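Local coordinates for ABC-type transport system, sugar-family extracellular solute-binding protein (Peptoclostridium difficile 630, PDB 6HNJ), which probably binds a small solute outside the cell, possibly a sugar or related compound, and delivers it to an ABC-type membrane transporter, at residues I209-V214 / P237-E242; G255-K260 / D288-V293. The protein carries 1 engineered substitution. All coordinates share one frame; numbering follows the deposited sequence.

Interaction 1: residues I209-V214 / P237-E242. With EDO (1,2-ethanediol), chain E.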
loop_
_atom_site.group_PDB
_atom_site.type_symbol
_atom_site.label_atom_id
_atom_site.label_comp_id
_atom_site.label_asym_id
_atom_site.label_seq_id
_atom_site.Cartn_x
_atom_site.Cartn_y
_atom_site.Cartn_z
ATOM N N ILE A 209 -14.265 22.571 -6.126
ATOM C CA ILE A 209 -13.067 22.138 -5.399
ATOM C C ILE A 209 -11.811 22.680 -6.057
ATOM O O ILE A 209 -11.828 23.037 -7.242
ATOM C CB ILE A 209 -12.987 20.583 -5.286
ATOM C CG1 ILE A 209 -12.729 19.932 -6.642
ATOM C CG2 ILE A 209 -14.283 20.044 -4.698
ATOM C CD1 ILE A 209 -12.556 18.413 -6.601
ATOM N N ASP A 210 -10.728 22.723 -5.294
ATOM C CA ASP A 210 -9.446 23.159 -5.806
ATOM C C ASP A 210 -8.431 22.008 -6.025
ATOM O O ASP A 210 -7.398 22.191 -6.704
ATOM C CB ASP A 210 -8.857 24.232 -4.868
ATOM C CG ASP A 210 -9.797 25.444 -4.654
ATOM O OD1 ASP A 210 -10.370 25.979 -5.643
ATOM O OD2 ASP A 210 -9.946 25.879 -3.499
ATOM N N VAL A 211 -8.703 20.857 -5.400
ATOM C CA VAL A 211 -7.862 19.673 -5.458
ATOM C C VAL A 211 -8.809 18.477 -5.127
ATOM O O VAL A 211 -9.748 18.637 -4.323
ATOM C CB VAL A 211 -6.667 19.780 -4.483
ATOM C CG1 VAL A 211 -7.123 19.964 -3.031
ATOM C CG2 VAL A 211 -5.773 18.581 -4.601
ATOM N N LEU A 212 -8.576 17.330 -5.766
ATOM C CA LEU A 212 -9.286 16.068 -5.476
ATOM C C LEU A 212 -8.312 15.092 -4.816
ATOM O O LEU A 212 -7.161 14.963 -5.268
ATOM C CB LEU A 212 -9.804 15.430 -6.749
ATOM C CG LEU A 212 -10.612 14.135 -6.600
ATOM C CD1 LEU A 212 -11.953 14.470 -5.979
ATOM C CD2 LEU A 212 -10.791 13.355 -7.890
ATOM N N TYR A 213 -8.767 14.447 -3.758
ATOM C CA TYR A 213 -8.037 13.335 -3.125
ATOM C C TYR A 213 -8.739 12.051 -3.475
ATOM O O TYR A 213 -9.933 11.918 -3.226
ATOM C CB TYR A 213 -7.976 13.468 -1.622
ATOM C CG TYR A 213 -7.159 12.394 -0.952
ATOM C CD1 TYR A 213 -5.782 12.424 -1.002
ATOM C CD2 TYR A 213 -7.768 11.345 -0.266
ATOM C CE1 TYR A 213 -5.018 11.450 -0.360
ATOM C CE2 TYR A 213 -7.016 10.379 0.375
ATOM C CZ TYR A 213 -5.638 10.435 0.306
ATOM O OH TYR A 213 -4.846 9.498 0.934
ATOM N N VAL A 214 -8.000 11.122 -4.085
ATOM C CA VAL A 214 -8.487 9.773 -4.367
ATOM C C VAL A 214 -7.922 8.801 -3.327
ATOM O O VAL A 214 -6.718 8.488 -3.364
ATOM C CB VAL A 214 -8.099 9.347 -5.787
ATOM C CG1 VAL A 214 -8.545 7.919 -6.047
ATOM C CG2 VAL A 214 -8.765 10.285 -6.811
ATOM N N PRO A 237 -5.840 19.533 -9.853
ATOM C CA PRO A 237 -4.859 18.483 -9.610
ATOM C C PRO A 237 -5.511 17.369 -8.807
ATOM O O PRO A 237 -6.398 17.630 -7.994
ATOM C CB PRO A 237 -3.770 19.167 -8.781
ATOM C CG PRO A 237 -4.422 20.340 -8.164
ATOM C CD PRO A 237 -5.620 20.712 -8.999
ATOM N N VAL A 238 -5.065 16.138 -9.041
ATOM C CA VAL A 238 -5.584 15.014 -8.304
ATOM C C VAL A 238 -4.449 14.347 -7.548
ATOM O O VAL A 238 -3.452 13.959 -8.129
ATOM C CB VAL A 238 -6.260 13.988 -9.237
ATOM C CG1 VAL A 238 -6.719 12.765 -8.427
ATOM C CG2 VAL A 238 -7.402 14.663 -10.027
ATOM N N ILE A 239 -4.650 14.193 -6.259
ATOM C CA ILE A 239 -3.701 13.439 -5.397
ATOM C C ILE A 239 -4.293 12.098 -5.060
ATOM O O ILE A 239 -5.420 12.041 -4.593
ATOM C CB ILE A 239 -3.401 14.200 -4.101
ATOM C CG1 ILE A 239 -2.774 15.535 -4.439
ATOM C CG2 ILE A 239 -2.440 13.406 -3.208
ATOM C CD1 ILE A 239 -3.009 16.559 -3.382
ATOM N N ALA A 240 -3.539 11.017 -5.290
ATOM C CA ALA A 240 -3.998 9.658 -5.005
ATOM C C ALA A 240 -3.204 9.100 -3.813
ATOM O O ALA A 240 -2.064 9.505 -3.575
ATOM C CB ALA A 240 -3.784 8.773 -6.223
ATOM N N ALA A 241 -3.800 8.162 -3.102
ATOM C CA ALA A 241 -3.162 7.501 -1.945
ATOM C C ALA A 241 -2.044 6.556 -2.319
ATOM O O ALA A 241 -1.186 6.272 -1.472
ATOM C CB ALA A 241 -4.215 6.752 -1.125
ATOM N N GLU A 242 -2.061 6.044 -3.556
ATOM C CA GLU A 242 -1.120 5.031 -4.025
ATOM C C GLU A 242 -0.582 5.386 -5.400
ATOM O O GLU A 242 -1.154 6.204 -6.087
ATOM C CB GLU A 242 -1.795 3.655 -4.050
ATOM C CG GLU A 242 -2.217 3.184 -2.669
ATOM C CD GLU A 242 -2.767 1.758 -2.668
ATOM O OE1 GLU A 242 -3.739 1.488 -3.412
ATOM O OE2 GLU A 242 -2.251 0.912 -1.903
HETATM C C1 EDO E . -13.718 27.407 -4.140
HETATM O O1 EDO E . -12.628 26.950 -3.326
HETATM C C2 EDO E . -13.255 27.583 -5.579
HETATM O O2 EDO E . -13.520 26.366 -6.286
HETATM O O HOH W 1 -5.386 5.791 -4.418
#
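Leu-212 and Ile-239 meet through one of four backbone hydrogen bonds that hold three parallel bridges between strands 211-214 and 238-240, whose axes approach to 4.6 Å at 20°. Leu-212 N reaches Pro-237 O (3.1 Å), Ile-239 N reaches Leu-212 O (2.8 Å), Val-214 N reaches Ile-239 O (2.8 Å), and Ala-241 N closes the series on Val-214 O with a more bent bond (144°); Pro-237 and Ala-241 lie just beyond strand 238-240.

Apolar contacts line both faces of the sheet. On the face of Tyr-213 and Ile-239, the two side chains cross at nearly a right angle; with CG anti to the backbone N (chi1 -176°), the Tyr-213 ring reaches toward the neighbouring strand, bringing OH to 3.5 Å from Ala-241 CB. Val-211 CG2 meets Ile-239 CD1 at 3.6 Å. Helices 141-145 and 148-151 cover these residues. Across the sheet, Val-214 CG2 packs on Val-238 CG1 (3.6 Å), with helix 224-233 against Leu-212 and Val-238.

Asp-210 turns away: OD2 accepts from Lys-156 N and Thr-157 N, besides O1 (2.9 Å) of an ethanediol probably from the crystallisation liquor. Facing backbone groups are thus satisfied between two apolar layers, the chemistry of a Rossmann-like alpha/beta core.

Interaction 2: residues G255-K260 / D288-V293; sequences GINYEK and DTDIIV
The amide of Asn-257 and the carboxylate of Asp-290 meet with their planes 63° apart, ND2 donating to the syn lone pair of OD2 at 2.9 Å; OD2 lies 30° out of the amide plane. The other end of the amide is an N-cap: OD1 accepts from Lys-260 N (3.1 Å), the donor standing 38° above the carbonyl plane. One amide therefore joins the start of helix 258-273 to strand 289-294. The Tyr-258 ring carries Ile-256 CG2 over its centre on one face, while its hydroxyl bonds Asp-137.

Behind the cap, the two strands form an antiparallel ladder. Gly-255 and Asp-290 make a hydrogen-bonded pair, Gly-255 N to Asp-290 O and Asp-290 N to Gly-255 O, both 2.9 Å. Ile-256 and Thr-289 follow as a non-hydrogen-bonded pair, CA atoms 4.4 Å apart. Asn-257 N then donates to Asp-288 O (3.1 Å), so the N-cap residue is held by its backbone as well as its side chain.

At the surface, the aliphatic part of Lys-260 crosses Asp-288 at about a right angle. Lys-260 CD lies 3.7 Å from Asp-288 CG, whereas Lys-260 NZ stays 5.4 Å from Asp-288 OD1.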
loop_
_atom_site.group_PDB
_atom_site.type_symbol
_atom_site.label_atom_id
_atom_site.label_comp_id
_atom_site.label_asym_id
_atom_site.label_seq_id
_atom_site.Cartn_x
_atom_site.Cartn_y
_atom_site.Cartn_z
ATOM N N GLY A 255 3.864 7.785 -1.918
ATOM C CA GLY A 255 3.657 6.356 -1.855
ATOM C C GLY A 255 4.720 5.620 -1.065
ATOM O O GLY A 255 5.892 5.977 -1.086
ATOM N N ILE A 256 4.307 4.545 -0.407
ATOM C CA ILE A 256 5.215 3.703 0.365
ATOM C C ILE A 256 6.325 3.113 -0.487
ATOM O O ILE A 256 6.093 2.697 -1.634
ATOM C CB ILE A 256 4.406 2.577 1.047
ATOM C CG1 ILE A 256 3.624 3.202 2.189
ATOM C CG2 ILE A 256 5.287 1.441 1.578
ATOM C CD1 ILE A 256 2.235 2.666 2.277
ATOM N N ASN A 257 7.539 3.082 0.065
ATOM C CA ASN A 257 8.634 2.452 -0.631
ATOM C C ASN A 257 8.593 0.982 -0.257
ATOM O O ASN A 257 8.923 0.609 0.896
ATOM C CB ASN A 257 9.982 3.061 -0.291
ATOM C CG ASN A 257 11.074 2.543 -1.204
ATOM O OD1 ASN A 257 11.255 1.338 -1.338
ATOM N ND2 ASN A 257 11.812 3.447 -1.835
ATOM N N TYR A 258 8.181 0.163 -1.222
ATOM C CA TYR A 258 7.938 -1.274 -0.977
ATOM C C TYR A 258 9.201 -2.070 -0.737
ATOM O O TYR A 258 9.209 -2.944 0.135
ATOM C CB TYR A 258 7.072 -1.890 -2.071
ATOM C CG TYR A 258 5.631 -1.629 -1.809
ATOM C CD1 TYR A 258 4.924 -2.448 -0.942
ATOM C CD2 TYR A 258 4.973 -0.524 -2.369
ATOM C CE1 TYR A 258 3.605 -2.200 -0.637
ATOM C CE2 TYR A 258 3.634 -0.269 -2.084
ATOM C CZ TYR A 258 2.950 -1.115 -1.241
ATOM O OH TYR A 258 1.637 -0.895 -0.907
ATOM N N GLU A 259 10.285 -1.739 -1.445
ATOM C CA GLU A 259 11.543 -2.407 -1.192
ATOM C C GLU A 259 11.998 -2.149 0.237
ATOM O O GLU A 259 12.451 -3.068 0.902
ATOM C CB GLU A 259 12.638 -2.037 -2.208
ATOM C CG GLU A 259 13.877 -2.949 -2.082
ATOM C CD GLU A 259 15.011 -2.633 -3.070
ATOM O OE1 GLU A 259 14.749 -1.997 -4.095
ATOM O OE2 GLU A 259 16.178 -3.043 -2.831
ATOM N N LYS A 260 11.858 -0.921 0.731
ATOM C CA LYS A 260 12.262 -0.618 2.108
ATOM C C LYS A 260 11.355 -1.277 3.166
ATOM O O LYS A 260 11.835 -1.698 4.223
ATOM C CB LYS A 260 12.325 0.882 2.334
ATOM C CG LYS A 260 13.410 1.581 1.525
ATOM C CD LYS A 260 13.704 2.954 2.139
ATOM C CE LYS A 260 13.939 4.064 1.129
ATOM N NZ LYS A 260 15.236 3.883 0.441
ATOM N N ASP A 288 9.126 5.665 5.348
ATOM C CA ASP A 288 9.794 5.806 4.049
ATOM C C ASP A 288 8.766 5.831 2.939
ATOM O O ASP A 288 8.228 4.784 2.540
ATOM C CB ASP A 288 10.801 4.696 3.786
ATOM C CG ASP A 288 11.864 4.619 4.849
ATOM O OD1 ASP A 288 12.722 5.526 4.885
ATOM O OD2 ASP A 288 11.826 3.648 5.643
ATOM N N THR A 289 8.469 7.038 2.479
ATOM C CA THR A 289 7.622 7.248 1.311
ATOM C C THR A 289 8.435 7.987 0.244
ATOM O O THR A 289 9.513 8.504 0.528
ATOM C CB THR A 289 6.377 8.061 1.662
ATOM O OG1 THR A 289 6.777 9.317 2.225
ATOM C CG2 THR A 289 5.488 7.296 2.673
ATOM N N ASP A 290 7.931 8.000 -0.988
ATOM C CA ASP A 290 8.534 8.781 -2.063
ATOM C C ASP A 290 7.429 9.557 -2.720
ATOM O O ASP A 290 6.348 9.022 -2.893
ATOM C CB ASP A 290 9.170 7.858 -3.097
ATOM C CG ASP A 290 10.328 7.079 -2.523
ATOM O OD1 ASP A 290 11.350 7.724 -2.166
ATOM O OD2 ASP A 290 10.211 5.844 -2.426
ATOM N N ILE A 291 7.708 10.800 -3.087
ATOM C CA ILE A 291 6.770 11.589 -3.878
ATOM C C ILE A 291 6.883 11.163 -5.337
ATOM O O ILE A 291 7.959 11.282 -5.955
ATOM C CB ILE A 291 7.015 13.105 -3.722
ATOM C CG1 ILE A 291 6.888 13.524 -2.237
ATOM C CG2 ILE A 291 6.031 13.887 -4.608
ATOM C CD1 ILE A 291 7.439 14.899 -1.913
ATOM N N ILE A 292 5.763 10.727 -5.911
ATOM C CA ILE A 292 5.721 10.255 -7.275
ATOM C C ILE A 292 4.732 11.125 -8.025
ATOM O O ILE A 292 3.596 11.294 -7.599
ATOM C CB ILE A 292 5.346 8.760 -7.369
ATOM C CG1 ILE A 292 6.355 7.910 -6.573
ATOM C CG2 ILE A 292 5.287 8.322 -8.813
ATOM C CD1 ILE A 292 5.807 6.560 -6.139
ATOM N N VAL A 293 5.171 11.641 -9.151
ATOM C CA VAL A 293 4.444 12.648 -9.914
ATOM C C VAL A 293 4.337 12.215 -11.368
ATOM O O VAL A 293 5.331 11.783 -11.954
ATOM C CB VAL A 293 5.206 13.974 -9.874
ATOM C CG1 VAL A 293 4.568 15.025 -10.755
ATOM C CG2 VAL A 293 5.310 14.459 -8.431
HETATM O O HOH W 2 7.786 4.936 -3.077
HETATM O O HOH W 3 8.499 1.721 3.240
#

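How the interactions relate
Interaction 1 precedes interaction 2 along the chain, and their centres lie about 17 Å apart. Nearest atoms come within about 4 Å without touching. Interaction 1 joins two neighbouring strands of the four-stranded parallel sheet. Interaction 2 belongs to the three-stranded mixed sheet, on its strands 252-256 and 289-294. Backbone hydrogen bonds between Val-238 and Leu-251, and between Ala-240 and Ala-252, place the start of strand 252-256 beside strand 238-240, so the two sheets adjoin. At interaction 2, Tyr-258 and Glu-259 of helix 258-273 touch helix 35-50. The series thus appears to run from the core of one lobe toward the junction with the other, as in the two-lobed periplasmic-binding-protein fold.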